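Long-range contacts in glutamate--cysteine ligase GshA (Methylobacillus flagellatus KT, PDB 3K1T), which probably acts as a ligase that joins glutamate to cysteine through the side-chain carboxylate of glutamate, the first step of glutathione synthesis: residues Glu335-Val345 / Phe357-Gly365; Leu15-Met26 / Pro395-Ala404. All coordinates share one frame; numbering follows the deposited sequence. Where two conformers were deposited one is given.

How the interactions relate
Interaction 1 is largely buried: it pairs neighbouring strands of one antiparallel sheet through backbone hydrogen bonds, with the charged side chains E343 and R359 sharing one face with V345 and F357, and A342, P344, Y358 and V360 on the other. Interaction 2 is partly buried and lies farther from the chain centre. There two helices remote in sequence meet almost at right angles, through leucines, an aromatic ring and a tight acidic pair. The centres of the two contacts are about 22 Å apart, and 335-345 and 357-365 both fall within the long loop that interaction 2 closes. Helix 398-421 links them: Y358 packs on F402, and E335 faces R401 in a long, weak ion pair.

Interaction 1: Glu335-Val345 / Phe357-Gly365. With SO4 (sulfate ion), chain B.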
loop_
_atom_site.group_PDB
_atom_site.type_symbol
_atom_site.label_atom_id
_atom_site.label_comp_id
_atom_site.label_asym_id
_atom_site.label_seq_id
_atom_site.Cartn_x
_atom_site.Cartn_y
_atom_site.Cartn_z
ATOM N N GLU A 335 -12.607 10.686 24.946
ATOM C CA GLU A 335 -13.351 10.751 23.690
ATOM C C GLU A 335 -14.769 10.201 23.925
ATOM O O GLU A 335 -14.930 9.173 24.592
ATOM C CB GLU A 335 -12.640 9.959 22.598
ATOM C CG GLU A 335 -11.261 10.488 22.267
ATOM C CD GLU A 335 -10.704 9.880 20.967
ATOM O OE1 GLU A 335 -11.182 10.264 19.877
ATOM O OE2 GLU A 335 -9.832 8.993 21.049
ATOM N N HIS A 336 -15.771 10.900 23.413
ATOM C CA HIS A 336 -17.149 10.481 23.514
ATOM C C HIS A 336 -17.854 10.635 22.165
ATOM O O HIS A 336 -17.691 11.641 21.453
ATOM C CB HIS A 336 -17.925 11.359 24.491
ATOM C CG HIS A 336 -17.649 11.098 25.932
ATOM N ND1 HIS A 336 -16.462 11.457 26.543
ATOM C CD2 HIS A 336 -18.423 10.539 26.896
ATOM C CE1 HIS A 336 -16.529 11.140 27.831
ATOM N NE2 HIS A 336 -17.698 10.564 28.067
ATOM N N LEU A 337 -18.703 9.664 21.863
ATOM C CA LEU A 337 -19.703 9.801 20.810
ATOM C C LEU A 337 -21.012 10.091 21.518
ATOM O O LEU A 337 -21.664 9.201 22.066
ATOM C CB LEU A 337 -19.799 8.517 19.964
ATOM C CG LEU A 337 -20.700 8.615 18.720
ATOM C CD1 LEU A 337 -19.980 9.423 17.617
ATOM C CD2 LEU A 337 -21.089 7.152 18.244
ATOM N N LYS A 338 -21.370 11.369 21.544
ATOM C CA LYS A 338 -22.484 11.862 22.319
ATOM C C LYS A 338 -22.295 11.434 23.767
ATOM O O LYS A 338 -21.300 11.787 24.346
ATOM C CB LYS A 338 -23.825 11.437 21.705
ATOM C CG LYS A 338 -24.996 12.292 22.203
ATOM C CD LYS A 338 -26.256 12.127 21.365
ATOM C CE LYS A 338 -27.400 12.920 21.993
ATOM N NZ LYS A 338 -28.631 12.832 21.163
ATOM N N ASP A 339 -23.180 10.626 24.322
ATOM C CA ASP A 339 -23.045 10.209 25.723
ATOM C C ASP A 339 -22.143 8.989 25.952
ATOM O O ASP A 339 -21.872 8.653 27.092
ATOM C CB ASP A 339 -24.420 9.912 26.297
ATOM C CG ASP A 339 -25.204 8.936 25.444
ATOM O OD1 ASP A 339 -25.252 9.108 24.200
ATOM O OD2 ASP A 339 -25.757 7.989 26.034
ATOM N N ALA A 340 -21.685 8.339 24.885
ATOM C CA ALA A 340 -20.924 7.094 25.024
ATOM C C ALA A 340 -19.424 7.363 24.971
ATOM O O ALA A 340 -18.950 8.004 24.037
ATOM C CB ALA A 340 -21.315 6.101 23.884
ATOM N N VAL A 341 -18.673 6.773 25.901
ATOM C CA VAL A 341 -17.210 6.794 25.844
ATOM C C VAL A 341 -16.726 5.982 24.611
ATOM O O VAL A 341 -17.315 4.938 24.252
ATOM C CB VAL A 341 -16.618 6.235 27.109
ATOM C CG1 VAL A 341 -15.076 6.039 26.967
ATOM C CG2 VAL A 341 -16.980 7.175 28.285
ATOM N N ALA A 342 -15.707 6.483 23.940
ATOM C CA ALA A 342 -15.134 5.822 22.772
ATOM C C ALA A 342 -13.628 5.726 22.945
ATOM O O ALA A 342 -13.028 6.588 23.595
ATOM C CB ALA A 342 -15.471 6.607 21.505
ATOM N N GLU A 343 -13.000 4.688 22.358
ATOM C CA GLU A 343 -11.560 4.571 22.359
ATOM C C GLU A 343 -11.087 3.850 21.096
ATOM O O GLU A 343 -11.708 2.883 20.674
ATOM C CB GLU A 343 -11.024 3.904 23.640
ATOM C CG GLU A 343 -11.641 2.544 24.024
ATOM C CD GLU A 343 -11.271 2.152 25.432
ATOM O OE1 GLU A 343 -10.074 1.820 25.630
ATOM O OE2 GLU A 343 -12.149 2.207 26.338
ATOM N N PRO A 344 -9.999 4.337 20.487
ATOM C CA PRO A 344 -9.624 3.846 19.155
ATOM C C PRO A 344 -8.747 2.596 19.145
ATOM O O PRO A 344 -7.953 2.345 20.074
ATOM C CB PRO A 344 -8.817 5.024 18.558
ATOM C CG PRO A 344 -8.183 5.625 19.789
ATOM C CD PRO A 344 -9.278 5.577 20.829
ATOM N N VAL A 345 -8.904 1.851 18.051
ATOM C CA VAL A 345 -8.124 0.653 17.725
ATOM C C VAL A 345 -7.508 0.869 16.333
ATOM O O VAL A 345 -8.256 1.103 15.381
ATOM C CB VAL A 345 -9.042 -0.588 17.635
ATOM C CG1 VAL A 345 -8.199 -1.873 17.453
ATOM C CG2 VAL A 345 -9.969 -0.689 18.843
ATOM N N PHE A 357 -10.952 1.364 14.004
ATOM C CA PHE A 357 -12.280 1.671 14.439
ATOM C C PHE A 357 -12.273 2.108 15.886
ATOM O O PHE A 357 -11.333 1.838 16.597
ATOM C CB PHE A 357 -13.234 0.468 14.214
ATOM C CG PHE A 357 -12.844 -0.777 14.953
ATOM C CD1 PHE A 357 -12.000 -1.719 14.356
ATOM C CD2 PHE A 357 -13.343 -1.034 16.209
ATOM C CE1 PHE A 357 -11.659 -2.879 15.011
ATOM C CE2 PHE A 357 -13.004 -2.201 16.913
ATOM C CZ PHE A 357 -12.139 -3.129 16.312
ATOM N N TYR A 358 -13.321 2.823 16.302
ATOM C CA TYR A 358 -13.545 3.081 17.722
ATOM C C TYR A 358 -14.372 1.983 18.395
ATOM O O TYR A 358 -15.340 1.492 17.815
ATOM C CB TYR A 358 -14.309 4.380 17.898
ATOM C CG TYR A 358 -13.491 5.649 17.738
ATOM C CD1 TYR A 358 -12.743 6.124 18.789
ATOM C CD2 TYR A 358 -13.511 6.386 16.545
ATOM C CE1 TYR A 358 -12.042 7.323 18.689
ATOM C CE2 TYR A 358 -12.797 7.612 16.443
ATOM C CZ TYR A 358 -12.076 8.056 17.523
ATOM O OH TYR A 358 -11.373 9.261 17.453
ATOM N N ARG A 359 -14.018 1.668 19.630
ATOM C CA ARG A 359 -14.883 0.888 20.518
ATOM C C ARG A 359 -15.738 1.903 21.280
ATOM O O ARG A 359 -15.211 2.655 22.098
ATOM C CB ARG A 359 -14.076 0.079 21.521
ATOM C CG ARG A 359 -13.028 -0.888 20.915
ATOM C CD ARG A 359 -12.289 -1.642 22.009
ATOM N NE ARG A 359 -11.042 -2.239 21.508
ATOM C CZ ARG A 359 -10.969 -3.314 20.718
ATOM N NH1 ARG A 359 -12.065 -3.978 20.396
ATOM N NH2 ARG A 359 -9.785 -3.741 20.262
ATOM N N VAL A 360 -17.038 1.887 21.009
ATOM C CA VAL A 360 -17.983 2.804 21.607
ATOM C C VAL A 360 -18.675 2.019 22.711
ATOM O O VAL A 360 -19.416 1.055 22.451
ATOM C CB VAL A 360 -18.978 3.384 20.555
ATOM C CG1 VAL A 360 -20.033 4.367 21.217
ATOM C CG2 VAL A 360 -18.255 4.086 19.388
ATOM N N HIS A 361 -18.383 2.390 23.943
ATOM C CA HIS A 361 -18.892 1.674 25.126
ATOM C C HIS A 361 -20.416 1.573 25.126
ATOM O O HIS A 361 -21.119 2.560 24.881
ATOM C CB HIS A 361 -18.471 2.366 26.441
ATOM C CG HIS A 361 -17.007 2.319 26.735
ATOM N ND1 HIS A 361 -16.519 2.317 28.025
ATOM C CD2 HIS A 361 -15.925 2.361 25.925
ATOM C CE1 HIS A 361 -15.204 2.365 27.994
ATOM N NE2 HIS A 361 -14.816 2.342 26.732
ATOM N N THR A 362 -20.925 0.370 25.414
ATOM C CA THR A 362 -22.369 0.178 25.593
ATOM C C THR A 362 -22.828 0.571 27.002
ATOM O O THR A 362 -23.950 0.985 27.170
ATOM C CB THR A 362 -22.812 -1.272 25.285
ATOM O OG1 THR A 362 -22.048 -2.154 26.089
ATOM C CG2 THR A 362 -22.559 -1.635 23.829
ATOM N N SER A 363 -21.983 0.438 28.009
ATOM C CA SER A 363 -22.300 0.928 29.340
ATOM C C SER A 363 -22.272 2.454 29.373
ATOM O O SER A 363 -21.628 3.101 28.533
ATOM C CB SER A 363 -21.319 0.396 30.378
ATOM O OG SER A 363 -21.420 -1.018 30.492
ATOM N N ARG A 364 -22.958 3.011 30.372
ATOM C CA ARG A 364 -23.090 4.480 30.514
ATOM C C ARG A 364 -22.806 5.191 31.856
ATOM O O ARG A 364 -23.290 6.307 32.020
ATOM C CB ARG A 364 -24.518 4.877 30.159
ATOM C CG ARG A 364 -24.875 4.684 28.718
ATOM C CD ARG A 364 -24.232 5.748 27.913
ATOM N NE ARG A 364 -24.698 5.622 26.563
ATOM C CZ ARG A 364 -24.178 4.784 25.691
ATOM N NH1 ARG A 364 -23.143 4.053 26.012
ATOM N NH2 ARG A 364 -24.701 4.728 24.503
ATOM N N GLY A 365 -22.044 4.626 32.793
ATOM C CA GLY A 365 -21.748 5.349 34.065
ATOM C C GLY A 365 -20.647 6.420 34.018
ATOM O O GLY A 365 -19.919 6.520 33.021
HETATM S S SO4 B . -8.997 -6.593 18.104
HETATM O O1 SO4 B . -10.194 -5.798 18.251
HETATM O O2 SO4 B . -8.440 -5.975 16.942
HETATM O O3 SO4 B . -8.099 -6.445 19.228
HETATM O O4 SO4 B . -9.331 -8.016 17.870
HETATM O O HOH W 1 -22.952 8.704 29.593
HETATM O O HOH W 2 -19.959 5.259 28.049
HETATM O O HOH W 3 -9.628 0.306 21.782
#
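E335 reaches across to Y358, whose OH gives a hydrogen bond of 2.6 Å to E335 OE1 on its syn lone pair. The carboxylate stands steeply to the ring, 77° between their planes, and meets its edge. Both belong to one antiparallel sheet: strands 340-349 and 352-361 form a beta hairpin, and 335-337 turns back onto the first of them through a type II' turn from L337 to A340. L337 CD2 leans on V360 CG1. D339 and R364 come together as a salt bridge, but both are modelled in two conformers and the detail is doubtful. A340 packs harder against the same V360 branch, its CB 3.4 Å from V360 CG1, closer than normal van der Waals contact. V341 takes the H361 N-H on its O and sets its CG1 methyl over the face of the imidazole in a CH-pi contact, 3.8 Å from the ring centroid. With chi1 at 171°, CG1 is anti to the backbone N, which carries it over the ring. A342, opposite V360, also touches the Y358 ring. On the other face, E343 exchanges two backbone bonds with R359 and sends its carboxylate to H361: NE2 donates to OE2 over 2.7 Å, onto the anti lone pair, the two planes only 19° apart. R51 forms a salt bridge to the same OE2, while E368 takes H361 ND1, so the imidazole is held at both nitrogens. P344 sets CD obliquely against Y358 CE1. V345 pairs with F357 through two backbone bonds, and the hairpin continues beyond them; in one of its two conformers, V345 CB lies over the F357 ring. R359, salt-bridged to D49, ends at a sulfate, probably from the crystallisation liquor, with NH2 donating to O1 at 2.9 Å.

Interaction 2: Leu15-Met26 / Pro395-Ala404; sequences LLTLEKRLLDNM and PDAAPNRFYA
The Y403 ring meets the end of helix 13-23 and the start of helix 26-40: L22 CB lies at its edge, near the ring plane, 4.2 Å from Y403 CE2, while L23 CD2 and the CG of selenomethionine M26 approach obliquely. M26 CG is 3.4 Å from Y403 OH, the hydroxyl that bonds to E30. The other flat group, the R401 guanidinium, has D396 along its edge. NE and NH2 each take one carboxylate oxygen on its syn lone pair, a side-on grip in a single plane, and L15 CD2 comes in obliquely.

That grip holds D396 where E19 meets it. E19 OE2 lies near the guanidinium plane too, yet its close neighbour is D396 OD1, at 2.6 Å. Two acid oxygens so near each other suggest that one group probably holds a proton, and E19 OE1 is only 3.2 Å from the acceptor P395 O. E19 is extended beyond CG, chi2 164°, which carries its carboxylate to the loop before helix 398-421. P395 CB packs against both E19 CB and K20 CG, each at 3.9 Å. Deeper in, L22 CD1 presses on A404 CB at 3.5 Å. Nearer the surface, L23 sets CD1 and CD2 against the N400 amide, whose oxygen is bonded to the backbone of D390.

The axes of helix segments 15-23 and 398-404 cross at 86° with a closest approach of 9.9 Å, a compact crossing. L15 and R401 both rest on L7 and N52 of the sheet strands, L18 and L22 lean on I226 of helix 210-226, and M26 reaches Q124 of the second subunit.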
loop_
_atom_site.group_PDB
_atom_site.type_symbol
_atom_site.label_atom_id
_atom_site.label_comp_id
_atom_site.label_asym_id
_atom_site.label_seq_id
_atom_site.Cartn_x
_atom_site.Cartn_y
_atom_site.Cartn_z
ATOM N N LEU A 15 -1.387 16.781 24.675
ATOM C CA LEU A 15 -1.696 16.179 23.390
ATOM C C LEU A 15 -1.259 17.126 22.271
ATOM O O LEU A 15 -0.651 16.706 21.266
ATOM C CB LEU A 15 -3.198 15.872 23.284
ATOM C CG LEU A 15 -3.768 15.466 21.914
ATOM C CD1 LEU A 15 -3.195 14.062 21.522
ATOM C CD2 LEU A 15 -5.318 15.492 21.886
ATOM N N LEU A 16 -1.597 18.407 22.412
ATOM C CA LEU A 16 -1.253 19.364 21.352
ATOM C C LEU A 16 0.272 19.549 21.262
ATOM O O LEU A 16 0.799 19.729 20.175
ATOM C CB LEU A 16 -2.031 20.710 21.504
ATOM C CG LEU A 16 -3.398 20.729 20.747
ATOM C CD1 LEU A 16 -4.379 19.676 21.303
ATOM C CD2 LEU A 16 -4.103 22.077 20.800
ATOM N N THR A 17 0.979 19.480 22.386
ATOM C CA THR A 17 2.437 19.533 22.376
ATOM C C THR A 17 3.009 18.330 21.604
ATOM O O THR A 17 3.903 18.469 20.786
ATOM C CB THR A 17 3.018 19.551 23.802
ATOM O OG1 THR A 17 2.541 20.720 24.483
ATOM C CG2 THR A 17 4.580 19.540 23.776
ATOM N N LEU A 18 2.527 17.145 21.922
ATOM C CA LEU A 18 2.909 15.946 21.152
ATOM C C LEU A 18 2.652 16.104 19.668
ATOM O O LEU A 18 3.547 15.821 18.842
ATOM C CB LEU A 18 2.189 14.732 21.693
ATOM C CG LEU A 18 2.331 13.421 20.894
ATOM C CD1 LEU A 18 3.769 12.950 20.805
ATOM C CD2 LEU A 18 1.433 12.339 21.519
ATOM N N GLU A 19 1.434 16.518 19.306
ATOM C CA GLU A 19 1.098 16.729 17.899
ATOM C C GLU A 19 2.054 17.721 17.222
ATOM O O GLU A 19 2.522 17.452 16.113
ATOM C CB GLU A 19 -0.353 17.182 17.740
ATOM C CG GLU A 19 -1.347 16.077 18.027
ATOM C CD GLU A 19 -2.790 16.554 18.261
ATOM O OE1 GLU A 19 -2.984 17.701 18.708
ATOM O OE2 GLU A 19 -3.732 15.741 17.999
ATOM N N LYS A 20 2.346 18.837 17.890
ATOM C CA LYS A 20 3.295 19.811 17.358
ATOM C C LYS A 20 4.685 19.205 17.151
ATOM O O LYS A 20 5.300 19.450 16.121
ATOM C CB LYS A 20 3.410 21.050 18.264
ATOM C CG LYS A 20 2.160 21.892 18.257
ATOM C CD LYS A 20 2.331 23.231 18.993
ATOM C CE LYS A 20 2.023 23.158 20.468
ATOM N NZ LYS A 20 1.921 24.604 20.962
ATOM N N ARG A 21 5.176 18.431 18.120
ATOM C CA ARG A 21 6.488 17.791 17.970
ATOM C C ARG A 21 6.502 16.824 16.769
ATOM O O ARG A 21 7.477 16.803 15.996
ATOM C CB ARG A 21 6.898 17.060 19.265
ATOM C CG ARG A 21 7.158 17.985 20.471
ATOM C CD ARG A 21 8.416 18.870 20.370
ATOM N NE ARG A 21 8.571 19.521 21.670
ATOM C CZ ARG A 21 7.860 20.581 22.088
ATOM N NH1 ARG A 21 6.966 21.163 21.291
ATOM N NH2 ARG A 21 8.022 21.060 23.323
ATOM N N LEU A 22 5.431 16.028 16.601
ATOM C CA LEU A 22 5.342 15.076 15.480
ATOM C C LEU A 22 5.325 15.819 14.137
ATOM O O LEU A 22 6.003 15.420 13.172
ATOM C CB LEU A 22 4.095 14.176 15.586
ATOM C CG LEU A 22 3.957 13.280 16.814
ATOM C CD1 LEU A 22 2.543 12.588 16.774
ATOM C CD2 LEU A 22 5.110 12.249 16.891
ATOM N N LEU A 23 4.559 16.906 14.083
ATOM C CA LEU A 23 4.395 17.654 12.831
ATOM C C LEU A 23 5.606 18.556 12.523
ATOM O O LEU A 23 5.733 19.036 11.417
ATOM C CB LEU A 23 3.125 18.465 12.843
ATOM C CG LEU A 23 1.856 17.619 13.040
ATOM C CD1 LEU A 23 0.646 18.529 13.281
ATOM C CD2 LEU A 23 1.595 16.634 11.877
ATOM N N ASP A 24 6.482 18.778 13.479
ATOM C CA ASP A 24 7.728 19.505 13.203
ATOM C C ASP A 24 8.881 18.529 12.908
ATOM O O ASP A 24 10.022 18.981 12.665
ATOM C CB ASP A 24 8.094 20.402 14.403
ATOM C CG ASP A 24 9.260 21.394 14.112
ATOM O OD1 ASP A 24 9.356 21.955 13.003
ATOM O OD2 ASP A 24 10.073 21.650 15.022
ATOM N N ASN A 25 8.625 17.214 12.998
ATOM C CA ASN A 25 9.674 16.201 12.817
ATOM C C ASN A 25 9.229 15.075 11.880
ATOM O O ASN A 25 9.738 13.973 11.962
ATOM C CB ASN A 25 10.032 15.609 14.189
ATOM C CG ASN A 25 10.842 16.566 15.034
ATOM O OD1 ASN A 25 12.019 16.793 14.727
ATOM N ND2 ASN A 25 10.209 17.188 16.073
HETATM N N MSE A 26 8.286 15.354 10.989
HETATM C CA MSE A 26 7.616 14.284 10.238
HETATM C C MSE A 26 8.583 13.439 9.369
HETATM O O MSE A 26 8.632 12.219 9.509
HETATM C CB MSE A 26 6.382 14.828 9.500
HETATM C CG MSE A 26 5.511 13.751 8.886
HETATM SE SE MSE A 26 6.123 13.296 7.076
HETATM C CE MSE A 26 4.705 12.009 6.657
ATOM N N PRO A 395 -2.620 21.620 14.944
ATOM C CA PRO A 395 -2.047 20.377 15.442
ATOM C C PRO A 395 -3.092 19.296 15.767
ATOM O O PRO A 395 -2.800 18.116 15.580
ATOM C CB PRO A 395 -1.292 20.804 16.696
ATOM C CG PRO A 395 -1.105 22.298 16.589
ATOM C CD PRO A 395 -2.116 22.812 15.645
ATOM N N ASP A 396 -4.288 19.693 16.226
ATOM C CA ASP A 396 -5.365 18.729 16.502
ATOM C C ASP A 396 -6.453 18.658 15.423
ATOM O O ASP A 396 -7.518 18.107 15.665
ATOM C CB ASP A 396 -6.003 18.983 17.886
ATOM C CG ASP A 396 -6.713 17.736 18.452
ATOM O OD1 ASP A 396 -6.181 16.594 18.272
ATOM O OD2 ASP A 396 -7.815 17.896 19.075
ATOM N N ALA A 397 -6.169 19.131 14.211
ATOM C CA ALA A 397 -7.030 18.848 13.081
ATOM C C ALA A 397 -7.127 17.310 12.931
ATOM O O ALA A 397 -6.184 16.582 13.272
ATOM C CB ALA A 397 -6.480 19.478 11.785
ATOM N N ALA A 398 -8.232 16.830 12.385
ATOM C CA ALA A 398 -8.472 15.384 12.311
ATOM C C ALA A 398 -7.333 14.570 11.672
ATOM O O ALA A 398 -6.901 13.567 12.252
ATOM C CB ALA A 398 -9.832 15.062 11.608
ATOM N N PRO A 399 -6.815 15.005 10.518
ATOM C CA PRO A 399 -5.710 14.243 9.920
ATOM C C PRO A 399 -4.442 14.237 10.772
ATOM O O PRO A 399 -3.625 13.319 10.651
ATOM C CB PRO A 399 -5.427 14.952 8.605
ATOM C CG PRO A 399 -6.574 15.919 8.392
ATOM C CD PRO A 399 -7.275 16.125 9.669
ATOM N N ASN A 400 -4.285 15.237 11.606
ATOM C CA ASN A 400 -3.130 15.334 12.500
ATOM C C ASN A 400 -3.296 14.528 13.796
ATOM O O ASN A 400 -2.338 13.864 14.250
ATOM C CB ASN A 400 -2.791 16.814 12.738
ATOM C CG ASN A 400 -2.257 17.480 11.515
ATOM O OD1 ASN A 400 -1.693 16.823 10.631
ATOM N ND2 ASN A 400 -2.385 18.808 11.445
ATOM N N ARG A 401 -4.522 14.510 14.340
ATOM C CA ARG A 401 -4.865 13.613 15.416
ATOM C C ARG A 401 -4.618 12.165 14.979
ATOM O O ARG A 401 -4.000 11.366 15.724
ATOM C CB ARG A 401 -6.335 13.814 15.822
ATOM C CG ARG A 401 -6.894 12.744 16.828
ATOM C CD ARG A 401 -6.641 13.090 18.251
ATOM N NE ARG A 401 -7.424 14.255 18.697
ATOM C CZ ARG A 401 -8.664 14.248 19.159
ATOM N NH1 ARG A 401 -9.343 13.120 19.271
ATOM N NH2 ARG A 401 -9.243 15.400 19.505
ATOM N N PHE A 402 -5.110 11.813 13.786
ATOM C CA PHE A 402 -4.992 10.424 13.306
ATOM C C PHE A 402 -3.576 10.048 12.912
ATOM O O PHE A 402 -3.169 8.895 13.098
ATOM C CB PHE A 402 -6.103 10.085 12.260
ATOM C CG PHE A 402 -7.388 9.745 12.926
ATOM C CD1 PHE A 402 -8.234 10.752 13.399
ATOM C CD2 PHE A 402 -7.696 8.438 13.232
ATOM C CE1 PHE A 402 -9.379 10.458 14.087
ATOM C CE2 PHE A 402 -8.861 8.132 13.921
ATOM C CZ PHE A 402 -9.690 9.145 14.362
ATOM N N TYR A 403 -2.792 11.022 12.432
ATOM C CA TYR A 403 -1.370 10.802 12.225
ATOM C C TYR A 403 -0.699 10.430 13.561
ATOM O O TYR A 403 0.092 9.449 13.619
ATOM C CB TYR A 403 -0.651 11.995 11.551
ATOM C CG TYR A 403 0.828 11.759 11.371
ATOM C CD1 TYR A 403 1.298 10.792 10.485
ATOM C CD2 TYR A 403 1.776 12.502 12.080
ATOM C CE1 TYR A 403 2.645 10.555 10.311
ATOM C CE2 TYR A 403 3.165 12.250 11.919
ATOM C CZ TYR A 403 3.586 11.266 11.037
ATOM O OH TYR A 403 4.949 11.007 10.862
ATOM N N ALA A 404 -1.011 11.192 14.619
ATOM C CA ALA A 404 -0.482 10.892 15.945
ATOM C C ALA A 404 -0.921 9.494 16.425
ATOM O O ALA A 404 -0.105 8.751 16.958
ATOM C CB ALA A 404 -0.871 11.983 16.993
#